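Local coordinates for nicotinate phosphoribosyltransferase (Saccharomyces cerevisiae, PDB 1VLP), which catalyses the first step of NAD biosynthesis from nicotinic acid, the ATP-dependent synthesis of nicotinate ribonucleotide from nicotinate and phosphoribosyl diphosphate, at residues F189-R192 / R193-S196; Q200-I203 / M204-I207; F363-G366 / T367-N371. All coordinates share one frame; numbering follows the deposited sequence.

Contact 1: F189-R192 / R193-S196; sequences FGTR and RRRS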
ATOM      1  N   PHE A 189      -8.220   2.598  -1.124  1.00  6.92           N
ATOM      2  CA  PHE A 189      -6.807   2.214  -1.002  1.00  6.34           C
ATOM      3  C   PHE A 189      -5.933   2.811  -2.113  1.00  6.92           C
ATOM      4  O   PHE A 189      -4.827   2.267  -2.420  1.00  6.77           O
ATOM      5  CB  PHE A 189      -6.791   0.676  -1.100  1.00  6.21           C
ATOM      6  CG  PHE A 189      -5.487  -0.007  -0.768  1.00 13.88           C
ATOM      7  CD1 PHE A 189      -4.540   0.520   0.147  1.00 12.30           C
ATOM      8  CD2 PHE A 189      -5.211  -1.248  -1.381  1.00 23.83           C
ATOM      9  CE1 PHE A 189      -3.347  -0.170   0.421  1.00 16.81           C
ATOM     10  CE2 PHE A 189      -4.022  -1.945  -1.100  1.00 18.46           C
ATOM     11  CZ  PHE A 189      -3.102  -1.410  -0.197  1.00 17.62           C
ATOM     12  N   GLY A 190      -6.419   3.871  -2.767  1.00  5.09           N
ATOM     13  CA  GLY A 190      -5.806   4.363  -3.995  1.00  6.76           C
ATOM     14  C   GLY A 190      -4.780   5.495  -3.879  1.00  4.22           C
ATOM     15  O   GLY A 190      -4.450   6.116  -4.877  1.00  6.23           O
ATOM     16  N   THR A 191      -4.221   5.737  -2.684  1.00  3.29           N
ATOM     17  CA  THR A 191      -3.287   6.861  -2.536  1.00  4.70           C
ATOM     18  C   THR A 191      -2.110   6.804  -3.546  1.00  4.10           C
ATOM     19  O   THR A 191      -1.842   7.770  -4.282  1.00  4.99           O
ATOM     20  CB  THR A 191      -2.744   6.980  -1.103  1.00  4.13           C
ATOM     21  OG1 THR A 191      -3.831   7.162  -0.215  1.00  4.65           O
ATOM     22  CG2 THR A 191      -1.727   8.126  -0.987  1.00  8.86           C
ATOM     23  N   ARG A 192      -1.448   5.651  -3.598  1.00  5.42           N
ATOM     24  CA  ARG A 192      -0.175   5.558  -4.300  1.00  6.13           C
ATOM     25  C   ARG A 192      -0.320   5.811  -5.797  1.00 10.05           C
ATOM     26  O   ARG A 192       0.547   6.441  -6.400  1.00 12.09           O
ATOM     27  CB  ARG A 192       0.436   4.199  -4.090  1.00  8.86           C
ATOM     28  CG  ARG A 192       1.035   4.065  -2.748  1.00 13.49           C
ATOM     29  CD  ARG A 192       1.532   2.644  -2.559  1.00 16.69           C
ATOM     30  NE  ARG A 192       0.405   1.744  -2.366  1.00 16.74           N
ATOM     31  CZ  ARG A 192       0.538   0.440  -2.260  1.00 24.56           C
ATOM     32  NH1 ARG A 192       1.762  -0.090  -2.328  1.00 23.41           N
ATOM     33  NH2 ARG A 192      -0.543  -0.323  -2.113  1.00 23.92           N
ATOM     34  N   ARG A 193      -1.443   5.417  -6.377  1.00  8.41           N
ATOM     35  CA  ARG A 193      -1.576   5.668  -7.804  1.00  8.48           C
ATOM     36  C   ARG A 193      -2.641   6.674  -8.189  1.00  8.15           C
ATOM     37  O   ARG A 193      -3.141   6.654  -9.309  1.00  5.93           O
ATOM     38  CB  ARG A 193      -1.683   4.387  -8.582  1.00 10.97           C
ATOM     39  CG  ARG A 193      -0.297   3.846  -8.942  1.00 20.46           C
ATOM     40  CD  ARG A 193      -0.417   2.623  -9.830  1.00 21.61           C
ATOM     41  NE  ARG A 193       0.731   1.752  -9.667  1.00 27.89           N
ATOM     42  CZ  ARG A 193       0.854   0.569 -10.252  1.00 20.60           C
ATOM     43  NH1 ARG A 193      -0.113   0.107 -11.036  1.00 34.34           N
ATOM     44  NH2 ARG A 193       1.946  -0.151 -10.041  1.00 26.93           N
ATOM     45  N   ARG A 194      -2.982   7.575  -7.264  1.00  3.70           N
ATOM     46  CA  ARG A 194      -3.927   8.586  -7.575  1.00  5.23           C
ATOM     47  C   ARG A 194      -3.413   9.464  -8.734  1.00  6.19           C
ATOM     48  O   ARG A 194      -2.198   9.761  -8.853  1.00  5.56           O
ATOM     49  CB  ARG A 194      -4.232   9.454  -6.362  1.00  5.23           C
ATOM     50  CG  ARG A 194      -3.092  10.300  -5.915  1.00  4.07           C
ATOM     51  CD  ARG A 194      -3.346  10.785  -4.464  1.00  5.75           C
ATOM     52  NE  ARG A 194      -2.355  11.751  -4.041  1.00  2.63           N
ATOM     53  CZ  ARG A 194      -2.164  12.143  -2.780  1.00  5.36           C
ATOM     54  NH1 ARG A 194      -2.879  11.618  -1.777  1.00  5.18           N
ATOM     55  NH2 ARG A 194      -1.198  13.024  -2.514  1.00  5.03           N
ATOM     56  N   ARG A 195      -4.354   9.911  -9.549  1.00  3.53           N
ATOM     57  CA  ARG A 195      -4.018  10.828 -10.636  1.00  3.23           C
ATOM     58  C   ARG A 195      -3.541  12.194 -10.096  1.00  3.49           C
ATOM     59  O   ARG A 195      -2.622  12.857 -10.680  1.00  4.86           O
ATOM     60  CB  ARG A 195      -5.190  10.976 -11.591  1.00  2.47           C
ATOM     61  CG  ARG A 195      -4.800  11.885 -12.735  1.00  2.00           C
ATOM     62  CD  ARG A 195      -5.645  11.631 -13.980  1.00  5.36           C
ATOM     63  NE  ARG A 195      -5.418  10.284 -14.476  1.00  2.78           N
ATOM     64  CZ  ARG A 195      -5.555   9.889 -15.736  1.00  2.00           C
ATOM     65  NH1 ARG A 195      -5.812  10.737 -16.706  1.00  3.20           N
ATOM     66  NH2 ARG A 195      -5.376   8.615 -16.035  1.00  2.00           N
ATOM     67  N   SER A 196      -4.106  12.555  -8.932  1.00  3.37           N
ATOM     68  CA  SER A 196      -3.751  13.754  -8.215  1.00  3.96           C
ATOM     69  C   SER A 196      -4.388  13.686  -6.815  1.00  3.38           C
ATOM     70  O   SER A 196      -5.295  12.885  -6.569  1.00  2.00           O
ATOM     71  CB  SER A 196      -4.262  14.997  -8.928  1.00  5.62           C
ATOM     72  OG  SER A 196      -5.686  15.047  -8.909  1.00  3.59           O
TER
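The guanidinium of Arg194 is approached obliquely by the methyl of Thr191, CG2 lying 3.8 Å from NH1 as the two side chains run next to each other in the same direction. The other notable flat group, the guanidinium of Arg192, has Phe189 CE2 at its edge, in its plane, while Phe189 CZ comes to 3.4 Å from Arg192 NH2. Phe189 probably contributes to the nicotinate site, as in related enzymes. Thr191 to Arg194 form a type I beta turn, closed by a nearly straight bond (170°) from Arg194 N to Thr191 O at 3.2 Å. This donor stands well above the carbonyl plane. The same oxygen is covered by the aliphatic part of Arg194: with CG lodged between backbone N and carbonyl carbon (chi1 68°), CG comes to 3.3 Å and CD to 3.4 Å from Thr191 O. In the barrel of this type II phosphoribosyltransferase, the turn belongs to the loop joining strand 186-188 to helix 197-213, a beta-to-alpha connection whose last residue, Ser196, is the N-cap: its OG bonds Ala199 N. The polar ends find partners elsewhere in the chain: Arg194 NH1 makes a salt bridge with Asp23 OD1, Thr191 OG1 pairs with Gln200 NE2, and Arg193 has its strongest polar partner in Ile388. Arg192 O, by contrast, is buried without a partner in the model.

Contact 2: Q200-I203 / M204-I207; sequences QDLI and MQGI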
ATOM      1  N   GLN A 200      -8.237  12.094  -5.696  1.00  2.29           N
ATOM      2  CA  GLN A 200      -8.588  11.289  -4.529  1.00  2.00           C
ATOM      3  C   GLN A 200      -9.621  11.996  -3.628  1.00  2.00           C
ATOM      4  O   GLN A 200     -10.559  11.370  -3.173  1.00  2.00           O
ATOM      5  CB  GLN A 200      -7.327  10.864  -3.764  1.00  3.89           C
ATOM      6  CG  GLN A 200      -7.593   9.901  -2.569  1.00  2.90           C
ATOM      7  CD  GLN A 200      -6.311   9.335  -2.005  1.00  6.25           C
ATOM      8  OE1 GLN A 200      -5.328  10.016  -2.001  1.00  6.92           O
ATOM      9  NE2 GLN A 200      -6.346   8.108  -1.445  1.00  6.27           N
ATOM     10  N   ASP A 201      -9.461  13.291  -3.400  1.00  2.00           N
ATOM     11  CA  ASP A 201     -10.454  14.052  -2.658  1.00  3.04           C
ATOM     12  C   ASP A 201     -11.872  14.001  -3.273  1.00  4.18           C
ATOM     13  O   ASP A 201     -12.882  13.846  -2.568  1.00  4.45           O
ATOM     14  CB  ASP A 201     -10.002  15.485  -2.491  1.00  4.46           C
ATOM     15  CG  ASP A 201     -10.962  16.277  -1.612  1.00  6.96           C
ATOM     16  OD1 ASP A 201     -11.012  16.016  -0.382  1.00  7.77           O
ATOM     17  OD2 ASP A 201     -11.661  17.121  -2.163  1.00  9.78           O
ATOM     18  N   LEU A 202     -11.939  14.096  -4.605  1.00  2.00           N
ATOM     19  CA  LEU A 202     -13.237  14.019  -5.279  1.00  3.36           C
ATOM     20  C   LEU A 202     -13.868  12.651  -5.142  1.00  3.71           C
ATOM     21  O   LEU A 202     -15.066  12.563  -4.923  1.00  4.53           O
ATOM     22  CB  LEU A 202     -13.124  14.387  -6.755  1.00  4.37           C
ATOM     23  CG  LEU A 202     -12.917  15.857  -7.059  1.00  5.97           C
ATOM     24  CD1 LEU A 202     -12.595  15.952  -8.537  1.00  5.17           C
ATOM     25  CD2 LEU A 202     -14.151  16.630  -6.651  1.00 10.53           C
ATOM     26  N   ILE A 203     -13.083  11.576  -5.247  1.00  3.63           N
ATOM     27  CA  ILE A 203     -13.633  10.226  -5.062  1.00  2.66           C
ATOM     28  C   ILE A 203     -14.040   9.973  -3.595  1.00  3.06           C
ATOM     29  O   ILE A 203     -15.042   9.327  -3.341  1.00  2.58           O
ATOM     30  CB  ILE A 203     -12.801   9.120  -5.764  1.00  3.89           C
ATOM     31  CG1 ILE A 203     -11.513   8.828  -5.044  1.00  4.32           C
ATOM     32  CG2 ILE A 203     -12.625   9.454  -7.238  1.00  4.31           C
ATOM     33  CD1 ILE A 203     -11.692   7.895  -3.870  1.00  6.45           C
HETATM   34  N   MSE A 204     -13.337  10.584  -2.651  1.00  3.52           N
HETATM   35  CA  MSE A 204     -13.752  10.528  -1.239  1.00  4.30           C
HETATM   36  C   MSE A 204     -15.123  11.177  -1.074  1.00  3.45           C
HETATM   37  O   MSE A 204     -16.020  10.639  -0.398  1.00  4.46           O
HETATM   38  CB  MSE A 204     -12.736  11.212  -0.322  1.00  4.83           C
HETATM   39  CG  MSE A 204     -11.442  10.433  -0.032  1.00  5.74           C
HETATM   40 SE   MSE A 204     -11.756   8.635   0.711  1.00 12.77          SE
HETATM   41  CE  MSE A 204     -12.713   9.184   2.389  1.00 17.61           C
ATOM     42  N   GLN A 205     -15.283  12.353  -1.674  1.00  4.41           N
ATOM     43  CA  GLN A 205     -16.604  13.034  -1.760  1.00  5.38           C
ATOM     44  C   GLN A 205     -17.697  12.145  -2.302  1.00  5.59           C
ATOM     45  O   GLN A 205     -18.803  12.092  -1.708  1.00  4.48           O
ATOM     46  CB  GLN A 205     -16.498  14.338  -2.557  1.00  4.50           C
ATOM     47  CG  GLN A 205     -15.711  15.401  -1.853  1.00  7.33           C
ATOM     48  CD  GLN A 205     -15.693  16.700  -2.669  1.00  8.24           C
ATOM     49  OE1 GLN A 205     -16.734  17.119  -3.148  1.00  9.83           O
ATOM     50  NE2 GLN A 205     -14.518  17.296  -2.859  1.00  7.07           N
ATOM     51  N   GLY A 206     -17.404  11.402  -3.371  1.00  2.22           N
ATOM     52  CA  GLY A 206     -18.409  10.495  -3.992  1.00  5.72           C
ATOM     53  C   GLY A 206     -18.830   9.344  -3.133  1.00  4.75           C
ATOM     54  O   GLY A 206     -20.029   9.038  -2.976  1.00  3.30           O
ATOM     55  N   ILE A 207     -17.839   8.758  -2.497  1.00  5.11           N
ATOM     56  CA  ILE A 207     -18.045   7.633  -1.571  1.00  5.13           C
ATOM     57  C   ILE A 207     -18.917   8.137  -0.413  1.00  5.82           C
ATOM     58  O   ILE A 207     -19.936   7.515  -0.081  1.00  5.51           O
ATOM     59  CB  ILE A 207     -16.703   7.022  -1.087  1.00  4.16           C
ATOM     60  CG1 ILE A 207     -15.984   6.277  -2.242  1.00  6.63           C
ATOM     61  CG2 ILE A 207     -16.937   6.060   0.131  1.00  4.43           C
ATOM     62  CD1 ILE A 207     -14.529   5.959  -1.996  1.00  5.06           C
TER
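Asp201 and Gln205, one helical turn apart, are joined through their side chains: Gln205 NE2 donates to Asp201 OD2 over 2.9 Å. The oxygen lies almost exactly in the amide plane of Gln205, whereas the nitrogen stands above the carboxylate plane, the two planes being turned 67° apart. Asp201 CG is anti to the backbone N (chi1 -175°), which carries OD2 to this amide, while OD1 is taken by Tyr234 OH and Lys233 NZ, so both carboxylate oxygens are satisfied. The amide of Gln200 is likewise paired at both ends, OE1 with Arg194 NH1 and NE2 with Glu188 OE2. Along the backbone, Met204 N (selenomethionine) binds Gln200 O at 2.9 Å, and the bonds Gln205 N to Asp201 O, Gly206 N to Leu202 O and Ile207 N to Ile203 O follow, each 3.0 Å long. On the apolar side Ile203 and Ile207 lie side by side, their CD1 atoms 3.9 Å apart. The unbroken i to i+4 backbone bonds are those of a regular alpha-helix, here helix 197-213, which follows strand 186-188 of the barrel, touching helices 168-181, 228-234 and 367-370.

Contact 3: F363-G366 / T367-N371; sequences FGIG and TNFTN. With PO4 (phosphate ion), chain E.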
ATOM      1  N   PHE A 363     -12.540  -5.855   1.281  1.00  5.80           N
ATOM      2  CA  PHE A 363     -11.937  -5.428   0.025  1.00  4.89           C
ATOM      3  C   PHE A 363     -11.182  -4.122   0.200  1.00  7.08           C
ATOM      4  O   PHE A 363     -11.672  -3.222   0.888  1.00  6.87           O
ATOM      5  CB  PHE A 363     -13.039  -5.257  -1.050  1.00  4.86           C
ATOM      6  CG  PHE A 363     -13.771  -6.531  -1.336  1.00  7.20           C
ATOM      7  CD1 PHE A 363     -13.258  -7.449  -2.223  1.00  8.46           C
ATOM      8  CD2 PHE A 363     -14.872  -6.892  -0.572  1.00  4.09           C
ATOM      9  CE1 PHE A 363     -13.866  -8.664  -2.400  1.00  6.49           C
ATOM     10  CE2 PHE A 363     -15.499  -8.126  -0.764  1.00  7.33           C
ATOM     11  CZ  PHE A 363     -14.979  -8.997  -1.697  1.00  6.23           C
ATOM     12  N   GLY A 364      -9.989  -4.038  -0.381  1.00  5.22           N
ATOM     13  CA  GLY A 364      -9.261  -2.767  -0.545  1.00  5.60           C
ATOM     14  C   GLY A 364      -9.289  -2.427  -2.026  1.00  5.21           C
ATOM     15  O   GLY A 364      -8.746  -3.178  -2.846  1.00  5.14           O
ATOM     16  N   ILE A 365      -9.913  -1.295  -2.386  1.00  3.74           N
ATOM     17  CA  ILE A 365     -10.073  -0.923  -3.770  1.00  6.86           C
ATOM     18  C   ILE A 365      -9.233   0.333  -4.025  1.00  5.85           C
ATOM     19  O   ILE A 365      -9.588   1.380  -3.523  1.00  4.89           O
ATOM     20  CB  ILE A 365     -11.548  -0.707  -4.115  1.00  5.64           C
ATOM     21  CG1 ILE A 365     -12.372  -2.001  -3.806  1.00  6.15           C
ATOM     22  CG2 ILE A 365     -11.646  -0.256  -5.508  1.00  6.86           C
ATOM     23  CD1 ILE A 365     -13.901  -1.919  -3.979  1.00 10.89           C
ATOM     24  N   GLY A 366      -8.159   0.193  -4.808  1.00  7.84           N
ATOM     25  CA  GLY A 366      -7.160   1.250  -4.943  1.00  8.59           C
ATOM     26  C   GLY A 366      -7.273   2.037  -6.218  1.00  7.43           C
ATOM     27  O   GLY A 366      -8.089   2.941  -6.346  1.00  7.60           O
ATOM     28  N   THR A 367      -6.409   1.705  -7.163  1.00  6.21           N
ATOM     29  CA  THR A 367      -6.318   2.448  -8.444  1.00  7.38           C
ATOM     30  C   THR A 367      -7.629   2.615  -9.186  1.00  5.64           C
ATOM     31  O   THR A 367      -7.859   3.651  -9.790  1.00  7.83           O
ATOM     32  CB  THR A 367      -5.259   1.812  -9.361  1.00  9.61           C
ATOM     33  OG1 THR A 367      -4.050   1.698  -8.593  1.00 13.11           O
ATOM     34  CG2 THR A 367      -4.993   2.676 -10.568  1.00 15.76           C
ATOM     35  N   ASN A 368      -8.532   1.641  -9.105  1.00  3.19           N
ATOM     36  CA  ASN A 368      -9.805   1.814  -9.753  1.00  4.31           C
ATOM     37  C   ASN A 368     -10.583   3.006  -9.211  1.00  4.75           C
ATOM     38  O   ASN A 368     -11.372   3.592  -9.937  1.00  5.77           O
ATOM     39  CB  ASN A 368     -10.627   0.539  -9.647  1.00  6.23           C
ATOM     40  CG  ASN A 368     -11.910   0.641 -10.400  1.00  6.40           C
ATOM     41  OD1 ASN A 368     -12.946   0.940  -9.837  1.00  8.57           O
ATOM     42  ND2 ASN A 368     -11.850   0.387 -11.688  1.00  7.14           N
ATOM     43  N   PHE A 369     -10.394   3.342  -7.924  1.00  2.84           N
ATOM     44  CA  PHE A 369     -11.052   4.508  -7.365  1.00  2.76           C
ATOM     45  C   PHE A 369     -10.387   5.829  -7.821  1.00  2.83           C
ATOM     46  O   PHE A 369     -11.051   6.747  -8.268  1.00  5.49           O
ATOM     47  CB  PHE A 369     -11.131   4.463  -5.831  1.00  3.45           C
ATOM     48  CG  PHE A 369     -12.457   3.961  -5.291  1.00  7.09           C
ATOM     49  CD1 PHE A 369     -13.677   4.508  -5.740  1.00  2.55           C
ATOM     50  CD2 PHE A 369     -12.495   2.949  -4.347  1.00  6.66           C
ATOM     51  CE1 PHE A 369     -14.919   4.044  -5.225  1.00  7.26           C
ATOM     52  CE2 PHE A 369     -13.731   2.463  -3.841  1.00  6.28           C
ATOM     53  CZ  PHE A 369     -14.940   3.009  -4.312  1.00  6.98           C
ATOM     54  N   THR A 370      -9.074   5.924  -7.653  1.00  2.85           N
ATOM     55  CA  THR A 370      -8.358   7.210  -7.737  1.00  3.40           C
ATOM     56  C   THR A 370      -7.684   7.481  -9.094  1.00  2.00           C
ATOM     57  O   THR A 370      -7.084   8.553  -9.275  1.00  2.31           O
ATOM     58  CB  THR A 370      -7.267   7.254  -6.640  1.00  2.74           C
ATOM     59  OG1 THR A 370      -6.364   6.153  -6.860  1.00  3.73           O
ATOM     60  CG2 THR A 370      -7.957   7.174  -5.272  1.00  3.66           C
ATOM     61  N   ASN A 371      -7.716   6.511 -10.011  1.00  2.01           N
ATOM     62  CA  ASN A 371      -7.140   6.687 -11.334  1.00  2.00           C
ATOM     63  C   ASN A 371      -7.921   5.963 -12.433  1.00  3.71           C
ATOM     64  O   ASN A 371      -7.372   5.176 -13.199  1.00  4.01           O
ATOM     65  CB  ASN A 371      -5.609   6.373 -11.328  1.00  2.00           C
ATOM     66  CG  ASN A 371      -4.840   7.201 -12.329  1.00  7.22           C
ATOM     67  OD1 ASN A 371      -5.397   7.620 -13.328  1.00  2.25           O
ATOM     68  ND2 ASN A 371      -3.542   7.357 -12.111  1.00  5.36           N
TER
HETATM   69  P   PO4 E 500      -4.494  -1.601  -6.786  1.00 21.92           P
HETATM   70  O1  PO4 E 500      -4.623  -0.413  -5.872  1.00 35.64           O
HETATM   71  O2  PO4 E 500      -5.412  -1.562  -7.975  1.00 20.07           O
HETATM   72  O3  PO4 E 500      -3.083  -1.667  -7.387  1.00 44.72           O
HETATM   73  O4  PO4 E 500      -4.662  -2.911  -6.045  1.00 29.83           O
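Ile365 lays its CG2 branch against the CD2-CE2 side of the ring of Phe369, touching CD2 at 3.5 Å and CE2 at 3.8 Å, and its CB reaches the same two ring atoms. The side chains meet at a slant rather than running alongside one another. CG2 is anti to the backbone N of Ile365 (chi1 -58° for CG1), which places this methyl beside the carbonyl carbon and obliquely against that side of the ring. The carbonyl itself takes part: Ile365 O lies in the plane of the ring at its edge, 3.4 Å from CD2. Phe369 holds chi1 at -98°, away from a staggered value, with the ring turned back to the strand. The strand-to-helix switch explains the proximity. Strand 360-365, an inner strand of the parallel sheet of the barrel, gives way at once to the single turn of helix 367-370, with Gly366 as the N-cap. Gly366 O receives Phe369 N at 2.8 Å from above its carbonyl plane, and Thr370 N more weakly at 3.4 Å. At the start of the turn Thr367 N points to a phosphate ion, donating to its O1 over 3.1 Å at 156°; the same oxygen comes within 3.2 Å of Gly366 CA, where the lack of a side chain lets the ion reach the backbone. The ion, probably from the crystallisation liquor, is also held by Ser341 N. Its seat at a helix N-terminus, where the amide dipoles would probably stabilise negative charge, is consistent with the inferred role of Thr367 in binding phosphoribosyl diphosphate. Farther along, Asn371 N closes the turn on Thr367 O, while Asn368 OD1 pairs with Lys175 NZ and Asn371 ND2 with Arg193 O.

How the contacts relate
The three contacts illustrate how a barrel places loops at the ends of parallel strands. Contact 1 follows strand 186-188 and contact 3 spans the end of the neighbouring strand 360-365; probable hydrogen bonds from Thr370 OG1 to Gly190 O and from Arg195 NH2 to Asn371 OD1 tie them together. Contact 2, its centre about 18 Å from that of the chain, is all helix; its apolar side packs on contact 3, where Ile207 CD1 meets Phe369 CZ at 3.8 Å. Contacts 1 and 2 are mostly buried, contact 3 only partly so. Chemistry follows place: arginines near the probable substrate pocket, repetitive backbone bonding in the outer helix, an anion at a helix start.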